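Local coordinates for protein alpha-2,3/8-sialyltransferase (Campylobacter jejuni, PDB 1RO7) that transfers sialic acid, probably from CMP-sialic acid to the 3- or 8-hydroxyl of a terminal sugar on the bacterial cell-surface glycan, at residues Y39-C45 and Q69-E74. The protein carries 1 engineered substitution. Sequence-based numbering, arbitrary orientation.
Sequences YYLGKKC and QEYETE
Tyr-39 turns the CE2 edge of its ring onto one face of the Tyr-71 ring, an edge-to-face pair with centroids 5.1 Å apart and planes at 66°. Tyr-39 CE2 stands 3.5 Å from Tyr-71 CZ, offset toward the rim. At the end of the same ring, Tyr-39 OH donates to Glu-70 O at 2.6 Å, in the carbonyl plane and on a lone pair (C=O...donor angle 116°); the ring is thus held at its edge and at its hydroxyl, which probably limits its rotation. With CG anti to the carbonyl carbon (chi1 -55°), Lys-43 lays its own CG over the centre of the Tyr-39 ring. Beyond the aromatics the chains pair as parallel strands: Glu-72 N donates to Lys-43 O, Cys-45 N to Glu-72 O at 2.8 Å, and Glu-74 N to Cys-45 O at 3.2 Å. On the face that carries Lys-44 and Glu-72, both exposed, the aliphatic part of Lys-44 lies across the Glu-72 carboxylate, CD 3.2 Å from OE1, while NZ stays 5.4 Å from OE1, too far for a salt bridge. Glu-36 and Lys-236 bind the Tyr-71 hydroxyl. The contact starts the neighbouring parallel strands 44-50 and 72-78 of the Rossmann-type sheet, joined by helix 55-67 in a beta-alpha-beta crossover, with strand 234-235 against Tyr-39.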
loop_
_atom_site.group_PDB
_atom_site.type_symbol
_atom_site.label_atom_id
_atom_site.label_comp_id
_atom_site.label_asym_id
_atom_site.label_seq_id
_atom_site.Cartn_x
_atom_site.Cartn_y
_atom_site.Cartn_z
ATOM N N TYR A 39 -40.179 9.154 15.082
ATOM C CA TYR A 39 -38.860 8.778 15.571
ATOM C C TYR A 39 -38.984 7.509 16.409
ATOM O O TYR A 39 -38.826 7.533 17.632
ATOM C CB TYR A 39 -38.245 9.902 16.407
ATOM C CG TYR A 39 -37.757 11.077 15.588
ATOM C CD1 TYR A 39 -38.434 12.295 15.606
ATOM C CD2 TYR A 39 -36.611 10.970 14.796
ATOM C CE1 TYR A 39 -37.981 13.384 14.862
ATOM C CE2 TYR A 39 -36.150 12.050 14.046
ATOM C CZ TYR A 39 -36.839 13.254 14.085
ATOM O OH TYR A 39 -36.378 14.334 13.367
ATOM N N TYR A 40 -39.269 6.402 15.731
ATOM C CA TYR A 40 -39.433 5.110 16.381
ATOM C C TYR A 40 -38.279 4.745 17.299
ATOM O O TYR A 40 -38.426 3.885 18.165
ATOM C CB TYR A 40 -39.619 4.016 15.328
ATOM C CG TYR A 40 -40.878 4.179 14.509
ATOM C CD1 TYR A 40 -42.138 4.107 15.108
ATOM C CD2 TYR A 40 -40.813 4.435 13.142
ATOM C CE1 TYR A 40 -43.302 4.288 14.364
ATOM C CE2 TYR A 40 -41.969 4.619 12.389
ATOM C CZ TYR A 40 -43.208 4.546 13.005
ATOM O OH TYR A 40 -44.350 4.745 12.262
ATOM N N LEU A 41 -37.127 5.386 17.114
ATOM C CA LEU A 41 -35.972 5.094 17.958
ATOM C C LEU A 41 -35.183 6.337 18.339
ATOM O O LEU A 41 -34.010 6.253 18.705
ATOM C CB LEU A 41 -35.053 4.081 17.270
ATOM C CG LEU A 41 -35.635 2.671 17.134
ATOM C CD1 LEU A 41 -34.709 1.796 16.304
ATOM C CD2 LEU A 41 -35.841 2.076 18.526
ATOM N N GLY A 42 -35.831 7.491 18.258
ATOM C CA GLY A 42 -35.167 8.730 18.613
ATOM C C GLY A 42 -34.426 9.366 17.454
ATOM O O GLY A 42 -34.298 8.770 16.382
ATOM N N LYS A 43 -33.929 10.578 17.676
ATOM C CA LYS A 43 -33.204 11.320 16.650
ATOM C C LYS A 43 -31.709 11.031 16.663
ATOM O O LYS A 43 -31.014 11.280 15.675
ATOM C CB LYS A 43 -33.387 12.825 16.855
ATOM C CG LYS A 43 -34.817 13.317 16.907
ATOM C CD LYS A 43 -34.817 14.827 17.107
ATOM C CE LYS A 43 -36.222 15.394 17.156
ATOM N NZ LYS A 43 -36.204 16.876 17.350
ATOM N N LYS A 44 -31.218 10.520 17.786
ATOM C CA LYS A 44 -29.796 10.248 17.940
ATOM C C LYS A 44 -29.356 8.850 17.510
ATOM O O LYS A 44 -29.851 7.840 18.018
ATOM C CB LYS A 44 -29.390 10.509 19.393
ATOM C CG LYS A 44 -27.895 10.451 19.658
ATOM C CD LYS A 44 -27.574 10.984 21.049
ATOM C CE LYS A 44 -26.116 10.757 21.418
ATOM N NZ LYS A 44 -25.797 9.303 21.509
ATOM N N CYS A 45 -28.423 8.807 16.562
ATOM C CA CYS A 45 -27.892 7.548 16.056
ATOM C C CYS A 45 -26.434 7.422 16.428
ATOM O O CYS A 45 -25.689 8.399 16.378
ATOM C CB CYS A 45 -27.984 7.482 14.527
ATOM S SG CYS A 45 -29.600 7.795 13.848
ATOM N N GLN A 69 -31.356 19.452 11.761
ATOM C CA GLN A 69 -31.620 18.910 13.095
ATOM C C GLN A 69 -32.665 17.793 13.166
ATOM O O GLN A 69 -33.364 17.658 14.170
ATOM C CB GLN A 69 -32.021 20.041 14.057
ATOM C CG GLN A 69 -30.946 21.115 14.233
ATOM C CD GLN A 69 -31.320 22.175 15.260
ATOM O OE1 GLN A 69 -30.628 23.181 15.405
ATOM N NE2 GLN A 69 -32.414 21.949 15.980
ATOM N N GLU A 70 -32.770 16.990 12.113
ATOM C CA GLU A 70 -33.727 15.887 12.100
ATOM C C GLU A 70 -33.106 14.669 12.770
ATOM O O GLU A 70 -33.794 13.879 13.410
ATOM C CB GLU A 70 -34.136 15.545 10.668
ATOM C CG GLU A 70 -34.810 16.686 9.937
ATOM C CD GLU A 70 -35.181 16.320 8.515
ATOM O OE1 GLU A 70 -36.040 15.431 8.326
ATOM O OE2 GLU A 70 -34.607 16.922 7.585
ATOM N N TYR A 71 -31.796 14.519 12.606
ATOM C CA TYR A 71 -31.070 13.418 13.218
ATOM C C TYR A 71 -29.654 13.858 13.501
ATOM O O TYR A 71 -29.207 14.914 13.049
ATOM C CB TYR A 71 -30.995 12.185 12.303
ATOM C CG TYR A 71 -32.308 11.500 12.003
ATOM C CD1 TYR A 71 -33.125 11.950 10.973
ATOM C CD2 TYR A 71 -32.724 10.386 12.740
ATOM C CE1 TYR A 71 -34.323 11.313 10.673
ATOM C CE2 TYR A 71 -33.926 9.741 12.451
ATOM C CZ TYR A 71 -34.720 10.211 11.414
ATOM O OH TYR A 71 -35.906 9.592 11.099
ATOM N N GLU A 72 -28.960 13.037 14.272
ATOM C CA GLU A 72 -27.567 13.266 14.584
ATOM C C GLU A 72 -26.946 11.880 14.614
ATOM O O GLU A 72 -27.626 10.889 14.897
ATOM C CB GLU A 72 -27.393 13.976 15.931
ATOM C CG GLU A 72 -27.953 13.251 17.136
ATOM C CD GLU A 72 -27.528 13.908 18.441
ATOM O OE1 GLU A 72 -28.185 13.666 19.475
ATOM O OE2 GLU A 72 -26.527 14.660 18.430
ATOM N N THR A 73 -25.669 11.796 14.283
ATOM C CA THR A 73 -25.002 10.511 14.293
ATOM C C THR A 73 -23.530 10.683 14.574
ATOM O O THR A 73 -22.910 11.659 14.149
ATOM C CB THR A 73 -25.178 9.764 12.952
ATOM O OG1 THR A 73 -24.663 8.433 13.086
ATOM C CG2 THR A 73 -24.433 10.482 11.832
ATOM N N GLU A 74 -22.976 9.728 15.306
ATOM C CA GLU A 74 -21.573 9.763 15.654
ATOM C C GLU A 74 -20.744 9.188 14.515
ATOM O O GLU A 74 -19.740 9.772 14.105
ATOM C CB GLU A 74 -21.334 8.950 16.928
ATOM C CG GLU A 74 -19.962 9.151 17.536
ATOM C CD GLU A 74 -19.755 8.319 18.789
ATOM O OE1 GLU A 74 -20.643 8.337 19.670
ATOM O OE2 GLU A 74 -18.702 7.652 18.891
#